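Local atomic coordinates of glutathione S-transferase (Natrialba magadii ATCC 43099, PDB entry 6GZF), a protein that probably acts as a Xi-class glutathione transferase, a group linked to glutathionyl-hydroquinone reductase activity, joining or removing glutathione on its substrates. Residues 273-278 / 316-321; 74-79 / 279-284; 178-183 / 235-240; 153-158 / 170-175. All blocks are in the same frame, centred on the assembly; numbering follows the deposited sequence.

Interaction 1: residues 273-278 / 316-321; sequences PYLRDL and LDFEAP
D317 and R276 meet first: the carbonyl oxygen of D317, where the loop 316-321 enters a type I turn, faces R276 CD at 3.6 Å. The turn runs from D317 to A320 and is closed by A320 N bonding back to D317 O. F318 follows. Its ring presents an edge to the helix, where L275 CD2 lies in the plane of the ring, 3.8 Å from F318 CE1; the ring also stacks with that of Y279. The backbone of F318 takes part as well, its O lying 3.3 Å from R276 CG, so the aliphatic stem of the arginine lies against the turn's backbone. A320 then packs its CB on R276 CD at 3.8 Å. Beyond CD the arginine chain bends at chi3 (-76°), which turns NE off the line of the stem, and the guanidinium comes up to the loop by its rim. R276 NH1 donates to A320 O over 3.2 Å in a nearly straight bond (169°); the acceptor lies in the guanidinium plane, whereas the nitrogen stands above the plane of the carbonyl group. P321 O is likewise close to this rim. Q280 NE2, just past the helix, donates to F318 O and is a second donor to A320 O, while W272 makes a cation-pi contact with R276. The arrangement is that of a C-terminal extension docked on a helical GST C-terminal domain: an arginine of helix 271-279 bonds to the carbonyl of A320 at the end of a beta turn in the tail, with F318 against L275.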
loop_
_atom_site.group_PDB
_atom_site.type_symbol
_atom_site.label_atom_id
_atom_site.label_comp_id
_atom_site.label_asym_id
_atom_site.label_seq_id
_atom_site.Cartn_x
_atom_site.Cartn_y
_atom_site.Cartn_z
ATOM N N PRO A 273 20.205 7.221 -3.610
ATOM C CA PRO A 273 21.423 7.800 -3.027
ATOM C C PRO A 273 21.296 9.311 -2.854
ATOM O O PRO A 273 21.908 9.890 -1.958
ATOM C CB PRO A 273 22.509 7.455 -4.053
ATOM C CG PRO A 273 21.950 6.322 -4.846
ATOM C CD PRO A 273 20.481 6.567 -4.903
ATOM N N TYR A 274 20.503 9.933 -3.721
ATOM C CA TYR A 274 20.211 11.358 -3.636
ATOM C C TYR A 274 19.486 11.682 -2.335
ATOM O O TYR A 274 19.814 12.655 -1.657
ATOM C CB TYR A 274 19.375 11.789 -4.846
ATOM C CG TYR A 274 18.799 13.184 -4.779
ATOM C CD1 TYR A 274 19.580 14.296 -5.067
ATOM C CD2 TYR A 274 17.461 13.387 -4.462
ATOM C CE1 TYR A 274 19.050 15.572 -5.020
ATOM C CE2 TYR A 274 16.923 14.658 -4.414
ATOM C CZ TYR A 274 17.722 15.745 -4.693
ATOM O OH TYR A 274 17.187 17.012 -4.644
ATOM N N LEU A 275 18.507 10.853 -1.991
ATOM C CA LEU A 275 17.746 11.019 -0.757
ATOM C C LEU A 275 18.630 10.795 0.466
ATOM O O LEU A 275 18.496 11.487 1.476
ATOM C CB LEU A 275 16.553 10.062 -0.735
ATOM C CG LEU A 275 15.693 10.041 0.531
ATOM C CD1 LEU A 275 15.108 11.415 0.807
ATOM C CD2 LEU A 275 14.589 9.003 0.404
ATOM N N ARG A 276 19.532 9.823 0.372
ATOM C CA ARG A 276 20.489 9.568 1.441
ATOM C C ARG A 276 21.483 10.718 1.555
ATOM O O ARG A 276 21.930 11.057 2.649
ATOM C CB ARG A 276 21.227 8.247 1.208
ATOM C CG ARG A 276 20.461 7.020 1.679
ATOM C CD ARG A 276 21.243 5.736 1.436
ATOM N NE ARG A 276 21.231 5.337 0.031
ATOM C CZ ARG A 276 22.320 5.050 -0.675
ATOM N NH1 ARG A 276 23.519 5.118 -0.111
ATOM N NH2 ARG A 276 22.210 4.692 -1.947
ATOM N N ASP A 277 21.817 11.322 0.419
ATOM C CA ASP A 277 22.746 12.446 0.397
ATOM C C ASP A 277 22.130 13.676 1.062
ATOM O O ASP A 277 22.833 14.471 1.685
ATOM C CB ASP A 277 23.159 12.769 -1.040
ATOM C CG ASP A 277 24.337 13.722 -1.109
ATOM O OD1 ASP A 277 25.011 13.916 -0.075
ATOM O OD2 ASP A 277 24.591 14.274 -2.201
ATOM N N LEU A 278 20.815 13.822 0.932
ATOM C CA LEU A 278 20.108 14.950 1.534
ATOM C C LEU A 278 19.866 14.728 3.022
ATOM O O LEU A 278 20.054 15.635 3.832
ATOM C CB LEU A 278 18.776 15.193 0.826
ATOM C CG LEU A 278 18.832 15.549 -0.659
ATOM C CD1 LEU A 278 17.441 15.864 -1.179
ATOM C CD2 LEU A 278 19.773 16.714 -0.892
ATOM N N LEU A 316 14.556 1.164 6.211
ATOM C CA LEU A 316 15.335 2.078 5.384
ATOM C C LEU A 316 16.587 2.584 6.088
ATOM O O LEU A 316 16.507 3.259 7.114
ATOM C CB LEU A 316 14.470 3.265 4.955
ATOM C CG LEU A 316 13.456 2.984 3.844
ATOM C CD1 LEU A 316 12.599 4.211 3.580
ATOM C CD2 LEU A 316 14.167 2.541 2.577
ATOM N N ASP A 317 17.745 2.259 5.522
ATOM C CA ASP A 317 19.012 2.740 6.051
ATOM C C ASP A 317 19.377 4.072 5.410
ATOM O O ASP A 317 20.154 4.118 4.456
ATOM C CB ASP A 317 20.120 1.712 5.818
ATOM C CG ASP A 317 21.349 1.973 6.669
ATOM O OD1 ASP A 317 21.230 2.689 7.686
ATOM O OD2 ASP A 317 22.433 1.459 6.322
ATOM N N PHE A 318 18.803 5.152 5.931
ATOM C CA PHE A 318 19.100 6.492 5.442
ATOM C C PHE A 318 20.570 6.832 5.651
ATOM O O PHE A 318 21.154 7.610 4.895
ATOM C CB PHE A 318 18.225 7.532 6.147
ATOM C CG PHE A 318 16.788 7.521 5.710
ATOM C CD1 PHE A 318 16.438 7.888 4.421
ATOM C CD2 PHE A 318 15.784 7.160 6.594
ATOM C CE1 PHE A 318 15.115 7.887 4.019
ATOM C CE2 PHE A 318 14.459 7.155 6.198
ATOM C CZ PHE A 318 14.124 7.518 4.909
ATOM N N GLU A 319 21.163 6.240 6.683
ATOM C CA GLU A 319 22.546 6.526 7.043
ATOM C C GLU A 319 23.535 5.678 6.247
ATOM O O GLU A 319 24.731 5.673 6.538
ATOM C CB GLU A 319 22.757 6.307 8.543
ATOM C CG GLU A 319 21.753 7.036 9.427
ATOM C CD GLU A 319 22.117 8.492 9.668
ATOM O OE1 GLU A 319 22.946 9.042 8.913
ATOM O OE2 GLU A 319 21.570 9.088 10.620
ATOM N N ALA A 320 23.032 4.959 5.247
ATOM C CA ALA A 320 23.890 4.159 4.379
ATOM C C ALA A 320 24.719 5.063 3.472
ATOM O O ALA A 320 24.203 6.039 2.925
ATOM C CB ALA A 320 23.063 3.186 3.552
ATOM N N PRO A 321 26.012 4.742 3.318
ATOM C CA PRO A 321 26.962 5.541 2.534
ATOM C C PRO A 321 26.553 5.735 1.075
ATOM O O PRO A 321 25.925 4.861 0.478
ATOM C CB PRO A 321 28.256 4.724 2.618
ATOM C CG PRO A 321 28.127 3.952 3.881
ATOM C CD PRO A 321 26.671 3.604 3.981
#

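Interaction 2: residues 74-79 / 279-284; sequences RTLKGL and YQTHGI
T75 and G283 form the close part of this contact, their CA atoms 6.1 Å apart. The methyl of T75 touches, not the hydroxyl: CG2, anti to the backbone N (chi1 -49° for OG1), rests 3.4 Å from G283 O and 3.7 Å from G283 C. The hydroxyl turns back along its own helix and bonds to L71 O. A side chain at position 283 would point at this methyl, and the backbone angles there, with positive phi, favour glycine in their own right. Toward L76 the fit is looser. Its CD2 lies 4.2 Å from I284 CG1, with T281 CG2 and H282 O slightly farther off in loose contact. L76 continues inward to L171 and I241, which makes this the buried flank; H282, in contrast, is exposed and marks the solvent side. Within the loop I284 N bonds to T281 O, and helix 65-77 ends in a Schellman motif, with G78 at positive phi and L79 N bonded to R74 O over 2.9 Å. The threonine OG1 of T281 is also occupied on its own side, by D277 O and L278 O. What joins helix 65-77 of the thioredoxin-like domain to the loop after helix 271-279 of the helical domain is therefore methyl groups against aliphatic carbons and backbone. Between these segments the join rests on the fit of apolar groups, not on polar bonds.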
loop_
_atom_site.group_PDB
_atom_site.type_symbol
_atom_site.label_atom_id
_atom_site.label_comp_id
_atom_site.label_asym_id
_atom_site.label_seq_id
_atom_site.Cartn_x
_atom_site.Cartn_y
_atom_site.Cartn_z
ATOM N N ARG A 74 14.935 26.403 7.803
ATOM C CA ARG A 74 15.257 27.060 9.066
ATOM C C ARG A 74 16.517 26.471 9.689
ATOM O O ARG A 74 17.336 27.192 10.257
ATOM C CB ARG A 74 14.089 26.944 10.049
ATOM C CG ARG A 74 14.207 27.858 11.259
ATOM C CD ARG A 74 13.102 27.598 12.271
ATOM N NE ARG A 74 13.339 26.381 13.043
ATOM C CZ ARG A 74 13.315 26.322 14.370
ATOM N NH1 ARG A 74 13.060 27.412 15.080
ATOM N NH2 ARG A 74 13.545 25.172 14.989
ATOM N N THR A 75 16.668 25.156 9.573
ATOM C CA THR A 75 17.830 24.467 10.117
ATOM C C THR A 75 19.081 24.741 9.287
ATOM O O THR A 75 20.154 24.992 9.834
ATOM C CB THR A 75 17.595 22.949 10.190
ATOM O OG1 THR A 75 16.334 22.689 10.817
ATOM C CG2 THR A 75 18.705 22.273 10.978
ATOM N N LEU A 76 18.933 24.692 7.966
ATOM C CA LEU A 76 20.047 24.938 7.056
ATOM C C LEU A 76 20.578 26.360 7.196
ATOM O O LEU A 76 21.785 26.592 7.131
ATOM C CB LEU A 76 19.623 24.681 5.607
ATOM C CG LEU A 76 19.536 23.219 5.169
ATOM C CD1 LEU A 76 19.103 23.119 3.716
ATOM C CD2 LEU A 76 20.867 22.517 5.383
ATOM N N LYS A 77 19.668 27.306 7.393
ATOM C CA LYS A 77 20.036 28.710 7.516
ATOM C C LYS A 77 20.596 29.033 8.896
ATOM O O LYS A 77 21.360 29.984 9.058
ATOM C CB LYS A 77 18.828 29.601 7.229
ATOM C CG LYS A 77 19.102 30.702 6.232
ATOM C CD LYS A 77 19.529 30.122 4.899
ATOM C CE LYS A 77 19.701 31.213 3.866
ATOM N NZ LYS A 77 20.791 32.163 4.216
ATOM N N GLY A 78 20.215 28.235 9.888
ATOM C CA GLY A 78 20.568 28.520 11.264
ATOM C C GLY A 78 19.703 29.651 11.782
ATOM O O GLY A 78 20.207 30.664 12.265
ATOM N N LEU A 79 18.391 29.473 11.668
ATOM C CA LEU A 79 17.437 30.509 12.048
ATOM C C LEU A 79 16.588 30.091 13.244
ATOM O O LEU A 79 15.572 30.722 13.540
ATOM C CB LEU A 79 16.530 30.855 10.865
ATOM C CG LEU A 79 17.145 31.719 9.763
ATOM C CD1 LEU A 79 16.198 31.838 8.576
ATOM C CD2 LEU A 79 17.510 33.094 10.301
ATOM N N TYR A 279 19.444 13.515 3.369
ATOM C CA TYR A 279 19.165 13.148 4.754
ATOM C C TYR A 279 20.390 13.347 5.641
ATOM O O TYR A 279 20.270 13.726 6.808
ATOM C CB TYR A 279 18.689 11.692 4.825
ATOM C CG TYR A 279 18.237 11.230 6.197
ATOM C CD1 TYR A 279 19.152 10.757 7.131
ATOM C CD2 TYR A 279 16.893 11.247 6.548
ATOM C CE1 TYR A 279 18.741 10.326 8.380
ATOM C CE2 TYR A 279 16.473 10.818 7.796
ATOM C CZ TYR A 279 17.401 10.358 8.706
ATOM O OH TYR A 279 16.988 9.931 9.947
ATOM N N GLN A 280 21.567 13.098 5.078
ATOM C CA GLN A 280 22.810 13.147 5.838
ATOM C C GLN A 280 23.460 14.527 5.814
ATOM O O GLN A 280 24.494 14.739 6.449
ATOM C CB GLN A 280 23.787 12.097 5.310
ATOM C CG GLN A 280 23.278 10.671 5.459
ATOM C CD GLN A 280 24.115 9.668 4.693
ATOM O OE1 GLN A 280 25.231 9.970 4.270
ATOM N NE2 GLN A 280 23.579 8.466 4.508
ATOM N N THR A 281 22.859 15.461 5.083
ATOM C CA THR A 281 23.289 16.852 5.152
ATOM C C THR A 281 23.061 17.341 6.577
ATOM O O THR A 281 21.952 17.235 7.102
ATOM C CB THR A 281 22.533 17.747 4.155
ATOM O OG1 THR A 281 22.605 17.177 2.843
ATOM C CG2 THR A 281 23.132 19.145 4.132
ATOM N N HIS A 282 24.117 17.862 7.197
ATOM C CA HIS A 282 24.118 18.151 8.630
ATOM C C HIS A 282 22.965 19.049 9.070
ATOM O O HIS A 282 22.797 20.159 8.565
ATOM C CB HIS A 282 25.448 18.789 9.037
ATOM C CG HIS A 282 25.669 18.828 10.518
ATOM N ND1 HIS A 282 26.080 17.727 11.237
ATOM C CD2 HIS A 282 25.528 19.833 11.415
ATOM C CE1 HIS A 282 26.188 18.052 12.512
ATOM N NE2 HIS A 282 25.859 19.324 12.648
ATOM N N GLY A 283 22.171 18.551 10.015
ATOM C CA GLY A 283 21.056 19.303 10.562
ATOM C C GLY A 283 19.702 18.822 10.077
ATOM O O GLY A 283 18.709 18.914 10.798
ATOM N N ILE A 284 19.665 18.306 8.852
ATOM C CA ILE A 284 18.416 17.881 8.226
ATOM C C ILE A 284 17.798 16.673 8.934
ATOM O O ILE A 284 16.577 16.594 9.092
ATOM C CB ILE A 284 18.634 17.552 6.729
ATOM C CG1 ILE A 284 18.873 18.839 5.938
ATOM C CG2 ILE A 284 17.444 16.801 6.150
ATOM C CD1 ILE A 284 18.917 18.643 4.437
#

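Interaction 3: residues 178-183 / 235-240; sequences EKVDQI and RLTEAD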
loop_
_atom_site.group_PDB
_atom_site.type_symbol
_atom_site.label_atom_id
_atom_site.label_comp_id
_atom_site.label_asym_id
_atom_site.label_seq_id
_atom_site.Cartn_x
_atom_site.Cartn_y
_atom_site.Cartn_z
ATOM N N GLU A 178 16.826 31.018 -11.743
ATOM C CA GLU A 178 15.845 30.796 -12.800
ATOM C C GLU A 178 15.525 29.311 -12.955
ATOM O O GLU A 178 14.372 28.935 -13.167
ATOM C CB GLU A 178 16.354 31.371 -14.122
ATOM C CG GLU A 178 15.335 32.215 -14.867
ATOM C CD GLU A 178 15.983 33.172 -15.849
ATOM O OE1 GLU A 178 16.913 32.749 -16.567
ATOM O OE2 GLU A 178 15.567 34.350 -15.898
ATOM N N LYS A 179 16.551 28.473 -12.840
ATOM C CA LYS A 179 16.376 27.028 -12.922
ATOM C C LYS A 179 15.733 26.481 -11.652
ATOM O O LYS A 179 14.890 25.585 -11.712
ATOM C CB LYS A 179 17.719 26.338 -13.175
ATOM C CG LYS A 179 17.653 24.816 -13.161
ATOM C CD LYS A 179 16.751 24.283 -14.263
ATOM C CE LYS A 179 17.445 24.310 -15.615
ATOM N NZ LYS A 179 16.558 23.819 -16.707
ATOM N N VAL A 180 16.133 27.026 -10.507
ATOM C CA VAL A 180 15.561 26.629 -9.225
ATOM C C VAL A 180 14.065 26.917 -9.201
ATOM O O VAL A 180 13.270 26.078 -8.779
ATOM C CB VAL A 180 16.244 27.353 -8.046
ATOM C CG1 VAL A 180 15.524 27.047 -6.742
ATOM C CG2 VAL A 180 17.706 26.949 -7.955
ATOM N N ASP A 181 13.688 28.101 -9.673
ATOM C CA ASP A 181 12.283 28.477 -9.769
ATOM C C ASP A 181 11.544 27.587 -10.765
ATOM O O ASP A 181 10.341 27.365 -10.638
ATOM C CB ASP A 181 12.144 29.947 -10.170
ATOM C CG ASP A 181 12.686 30.894 -9.117
ATOM O OD1 ASP A 181 12.475 30.630 -7.914
ATOM O OD2 ASP A 181 13.321 31.902 -9.489
ATOM N N GLN A 182 12.273 27.078 -11.755
ATOM C CA GLN A 182 11.682 26.217 -12.772
ATOM C C GLN A 182 11.396 24.822 -12.224
ATOM O O GLN A 182 10.307 24.282 -12.420
ATOM C CB GLN A 182 12.602 26.114 -13.990
ATOM C CG GLN A 182 11.989 25.362 -15.160
ATOM C CD GLN A 182 13.017 24.948 -16.195
ATOM O OE1 GLN A 182 13.862 24.089 -15.938
ATOM N NE2 GLN A 182 12.950 25.557 -17.373
ATOM N N ILE A 183 12.380 24.246 -11.541
ATOM C CA ILE A 183 12.257 22.895 -11.002
ATOM C C ILE A 183 11.147 22.810 -9.959
ATOM O O ILE A 183 10.362 21.861 -9.952
ATOM C CB ILE A 183 13.583 22.416 -10.378
ATOM C CG1 ILE A 183 14.680 22.364 -11.441
ATOM C CG2 ILE A 183 13.414 21.046 -9.741
ATOM C CD1 ILE A 183 16.011 21.891 -10.915
ATOM N N ARG A 235 24.820 22.842 -6.941
ATOM C CA ARG A 235 24.584 23.345 -5.591
ATOM C C ARG A 235 23.245 22.934 -4.984
ATOM O O ARG A 235 22.265 22.709 -5.694
ATOM C CB ARG A 235 24.687 24.871 -5.585
ATOM C CG ARG A 235 25.965 25.413 -6.199
ATOM C CD ARG A 235 26.230 26.816 -5.698
ATOM N NE ARG A 235 26.247 26.851 -4.241
ATOM C CZ ARG A 235 26.222 27.966 -3.519
ATOM N NH1 ARG A 235 26.240 27.899 -2.195
ATOM N NH2 ARG A 235 26.176 29.145 -4.122
ATOM N N LEU A 236 23.222 22.846 -3.657
ATOM C CA LEU A 236 22.004 22.564 -2.907
ATOM C C LEU A 236 21.087 23.782 -2.899
ATOM O O LEU A 236 21.501 24.871 -2.505
ATOM C CB LEU A 236 22.345 22.152 -1.473
ATOM C CG LEU A 236 21.227 21.531 -0.637
ATOM C CD1 LEU A 236 20.927 20.125 -1.120
ATOM C CD2 LEU A 236 21.597 21.527 0.839
ATOM N N THR A 237 19.845 23.601 -3.338
ATOM C CA THR A 237 18.903 24.714 -3.432
ATOM C C THR A 237 17.537 24.374 -2.840
ATOM O O THR A 237 17.325 23.275 -2.330
ATOM C CB THR A 237 18.703 25.157 -4.895
ATOM O OG1 THR A 237 18.152 24.075 -5.654
ATOM C CG2 THR A 237 20.026 25.590 -5.515
ATOM N N GLU A 238 16.615 25.332 -2.918
ATOM C CA GLU A 238 15.242 25.134 -2.465
ATOM C C GLU A 238 14.554 24.028 -3.254
ATOM O O GLU A 238 13.651 23.362 -2.748
ATOM C CB GLU A 238 14.436 26.426 -2.595
ATOM C CG GLU A 238 14.947 27.591 -1.770
ATOM C CD GLU A 238 14.031 28.798 -1.857
ATOM O OE1 GLU A 238 12.948 28.677 -2.468
ATOM O OE2 GLU A 238 14.389 29.865 -1.316
ATOM N N ALA A 239 14.982 23.850 -4.500
ATOM C CA ALA A 239 14.421 22.830 -5.378
ATOM C C ALA A 239 14.593 21.440 -4.777
ATOM O O ALA A 239 13.727 20.577 -4.924
ATOM C CB ALA A 239 15.070 22.898 -6.751
ATOM N N ASP A 240 15.715 21.233 -4.095
ATOM C CA ASP A 240 15.998 19.953 -3.460
ATOM C C ASP A 240 15.146 19.753 -2.211
ATOM O O ASP A 240 14.755 18.631 -1.894
ATOM C CB ASP A 240 17.482 19.848 -3.106
ATOM C CG ASP A 240 18.384 20.096 -4.300
ATOM O OD1 ASP A 240 18.737 21.269 -4.545
ATOM O OD2 ASP A 240 18.732 19.120 -4.996
#
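V180 and T237 carry the apolar part, their side chains crossing at a slant. V180 CG2 lies 3.6 Å from T237 CG2, while CG1, anti to the backbone N (chi1 173°), reaches the first turn of the other helix, 3.9 Å from A239 N and 4.2 Å from A239 CB. One turn on, I183 CG2 meets the same A239 CB at 3.9 Å, so the small alanine is received between valine and isoleucine. An alanine in place of V180 lacks both methyls, and would probably leave a gap beside T237 and the start of the helix.

Polar bonds stay within each segment: K179 NZ to Q182 OE1 on one side, the helix cap on the other. T237 is the N-cap: its OG1 accepts weakly from A239 N, and its own N donates to D240 OD1 over 2.9 Å (162°), on the anti side and somewhat out of the carboxylate plane. The other oxygen, D240 OD2, is held by Y274 OH and L231 N, which would help fix the group.

Charge enters at the flank. D181 and E238 point like charges to within 5.8 Å of each other (OD1 to OE1), and R155, bridged to both, probably offsets their repulsion.

Together T237 and D240 form a capping box that opens helix 238-247, the Thr-x-x-Asp start well known in the helical domain of GSTs, here seated against helix 177-192.

Interaction 4: residues 153-158 / 170-175; sequences IMRMFD and DLYPEG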
loop_
_atom_site.group_PDB
_atom_site.type_symbol
_atom_site.label_atom_id
_atom_site.label_comp_id
_atom_site.label_asym_id
_atom_site.label_seq_id
_atom_site.Cartn_x
_atom_site.Cartn_y
_atom_site.Cartn_z
ATOM N N ILE A 153 7.343 30.893 2.402
ATOM C CA ILE A 153 7.978 30.968 3.715
ATOM C C ILE A 153 9.406 30.437 3.624
ATOM O O ILE A 153 10.326 30.991 4.227
ATOM C CB ILE A 153 7.189 30.181 4.782
ATOM C CG1 ILE A 153 5.809 30.806 4.995
ATOM C CG2 ILE A 153 7.946 30.153 6.101
ATOM C CD1 ILE A 153 4.956 30.074 6.004
ATOM N N MET A 154 9.585 29.367 2.854
ATOM C CA MET A 154 10.914 28.831 2.587
ATOM C C MET A 154 11.784 29.878 1.900
ATOM O O MET A 154 12.943 30.076 2.266
ATOM C CB MET A 154 10.830 27.571 1.723
ATOM C CG MET A 154 12.175 27.116 1.170
ATOM S SD MET A 154 12.167 25.443 0.496
ATOM C CE MET A 154 11.080 25.643 -0.915
ATOM N N ARG A 155 11.208 30.550 0.908
ATOM C CA ARG A 155 11.919 31.564 0.138
ATOM C C ARG A 155 12.364 32.744 0.999
ATOM O O ARG A 155 13.518 33.166 0.933
ATOM C CB ARG A 155 11.044 32.065 -1.015
ATOM C CG ARG A 155 11.643 33.227 -1.794
ATOM C CD ARG A 155 12.968 32.848 -2.434
ATOM N NE ARG A 155 12.828 31.729 -3.361
ATOM C CZ ARG A 155 12.475 31.858 -4.635
ATOM N NH1 ARG A 155 12.371 30.786 -5.409
ATOM N NH2 ARG A 155 12.223 33.059 -5.136
ATOM N N MET A 156 11.453 33.274 1.807
ATOM C CA MET A 156 11.772 34.440 2.623
ATOM C C MET A 156 12.699 34.074 3.786
ATOM O O MET A 156 13.482 34.907 4.244
ATOM C CB MET A 156 10.495 35.107 3.138
ATOM C CG MET A 156 9.708 34.307 4.159
ATOM S SD MET A 156 8.201 35.169 4.650
ATOM C CE MET A 156 7.153 34.883 3.225
ATOM N N PHE A 157 12.614 32.832 4.256
ATOM C CA PHE A 157 13.590 32.315 5.212
ATOM C C PHE A 157 14.974 32.331 4.580
ATOM O O PHE A 157 15.983 32.556 5.247
ATOM C CB PHE A 157 13.249 30.887 5.649
ATOM C CG PHE A 157 12.238 30.802 6.757
ATOM C CD1 PHE A 157 11.535 31.920 7.169
ATOM C CD2 PHE A 157 12.001 29.594 7.395
ATOM C CE1 PHE A 157 10.606 31.833 8.191
ATOM C CE2 PHE A 157 11.077 29.501 8.418
ATOM C CZ PHE A 157 10.379 30.622 8.817
ATOM N N ASP A 158 14.995 32.090 3.275
ATOM C CA ASP A 158 16.226 31.905 2.523
ATOM C C ASP A 158 16.904 33.223 2.149
ATOM O O ASP A 158 18.124 33.346 2.235
ATOM C CB ASP A 158 15.924 31.095 1.258
ATOM C CG ASP A 158 17.170 30.556 0.593
ATOM O OD1 ASP A 158 18.214 30.449 1.266
ATOM O OD2 ASP A 158 17.100 30.227 -0.608
ATOM N N ASP A 170 23.401 29.517 0.925
ATOM C CA ASP A 170 22.585 30.218 -0.057
ATOM C C ASP A 170 21.822 29.224 -0.931
ATOM O O ASP A 170 22.328 28.764 -1.954
ATOM C CB ASP A 170 23.468 31.134 -0.910
ATOM C CG ASP A 170 22.668 32.041 -1.823
ATOM O OD1 ASP A 170 21.445 32.181 -1.614
ATOM O OD2 ASP A 170 23.272 32.629 -2.743
ATOM N N LEU A 171 20.601 28.900 -0.515
ATOM C CA LEU A 171 19.791 27.892 -1.193
ATOM C C LEU A 171 19.008 28.477 -2.366
ATOM O O LEU A 171 18.079 27.854 -2.881
ATOM C CB LEU A 171 18.830 27.232 -0.202
ATOM C CG LEU A 171 19.470 26.681 1.073
ATOM C CD1 LEU A 171 18.410 26.357 2.112
ATOM C CD2 LEU A 171 20.315 25.456 0.763
ATOM N N TYR A 172 19.388 29.681 -2.775
ATOM C CA TYR A 172 18.804 30.328 -3.945
ATOM C C TYR A 172 19.867 31.214 -4.588
ATOM O O TYR A 172 19.697 32.430 -4.678
ATOM C CB TYR A 172 17.568 31.138 -3.543
ATOM C CG TYR A 172 16.737 31.678 -4.687
ATOM C CD1 TYR A 172 16.138 30.824 -5.604
ATOM C CD2 TYR A 172 16.521 33.042 -4.824
ATOM C CE1 TYR A 172 15.368 31.319 -6.640
ATOM C CE2 TYR A 172 15.752 33.544 -5.855
ATOM C CZ TYR A 172 15.178 32.679 -6.760
ATOM O OH TYR A 172 14.412 33.175 -7.790
ATOM N N PRO A 173 20.975 30.599 -5.039
ATOM C CA PRO A 173 22.180 31.344 -5.415
ATOM C C PRO A 173 22.113 31.989 -6.794
ATOM O O PRO A 173 21.328 31.575 -7.645
ATOM C CB PRO A 173 23.265 30.268 -5.379
ATOM C CG PRO A 173 22.553 29.033 -5.797
ATOM C CD PRO A 173 21.136 29.152 -5.279
ATOM N N GLU A 174 22.952 32.999 -6.999
ATOM C CA GLU A 174 23.028 33.715 -8.265
ATOM C C GLU A 174 23.454 32.789 -9.400
ATOM O O GLU A 174 24.421 32.039 -9.272
ATOM C CB GLU A 174 24.001 34.892 -8.145
ATOM C CG GLU A 174 24.645 35.318 -9.456
ATOM C CD GLU A 174 26.022 35.926 -9.257
ATOM O OE1 GLU A 174 26.596 35.765 -8.159
ATOM O OE2 GLU A 174 26.533 36.561 -10.204
ATOM N N GLY A 175 22.722 32.845 -10.508
ATOM C CA GLY A 175 23.031 32.032 -11.669
ATOM C C GLY A 175 22.241 30.738 -11.705
ATOM O O GLY A 175 22.204 30.051 -12.726
#
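Y172 packs its ring against R155 and its CB against D158. With CG anti to the backbone N (chi1 -171°), the side chain leaves the loop toward helix 150-159. CB is met first, by D158 OD2 at 3.1 Å. CG lies 4.1 Å from R155 NE, at the looser end of the stack, and CD1 lies 3.8 Å from R155 NH1. Farther out the stack tightens: CE1 is 3.3 Å from R155 NH1, and the ring atom CZ is 3.5 Å from the CZ of R155. The guanidinium lies flat over one face of the ring, its plane tilted 20° from it, in a cation-pi stack. At the tip, OH bonds to D181 OD2 on helix 177-192. R155 itself is held by salt bridges from NH1 to D181 and from NE to E238, which are likely to fix its rotation over the ring. A leucine in place of Y172 would probably leave the guanidinium without its flat partner and D181 without the hydroxyl. The other oxygen of D158, OD1, accepts a weak bond from L171 N at 3.4 Å.

The contact ties the loop to its surroundings on several sides: L171 and Y172 lean on helix 238-247, D158 touches K77 of helix 65-77, and F157 packs on strand 136-139, so helix 150-159 is clasped between the thioredoxin-like sheet and the helical domain.

From the N terminus, residues 74-79 open the longest loop, which interaction 2 closes at 279-284 after passing through both domains. Within it lie two shorter loops in series: interaction 4 joins 153-158 to 170-175 across the interdomain linker, and interaction 3 then joins 178-183 to 235-240. These two are neighbours, their centres about 9 Å apart, with D181 of one reaching R155 and Y172 of the other. Interaction 1 crosses interaction 2, since 273-278 lies inside the long loop and 316-321 beyond it; Q280 links them. Together they bind the thioredoxin-like domain, the helical domain and the C-terminal tail.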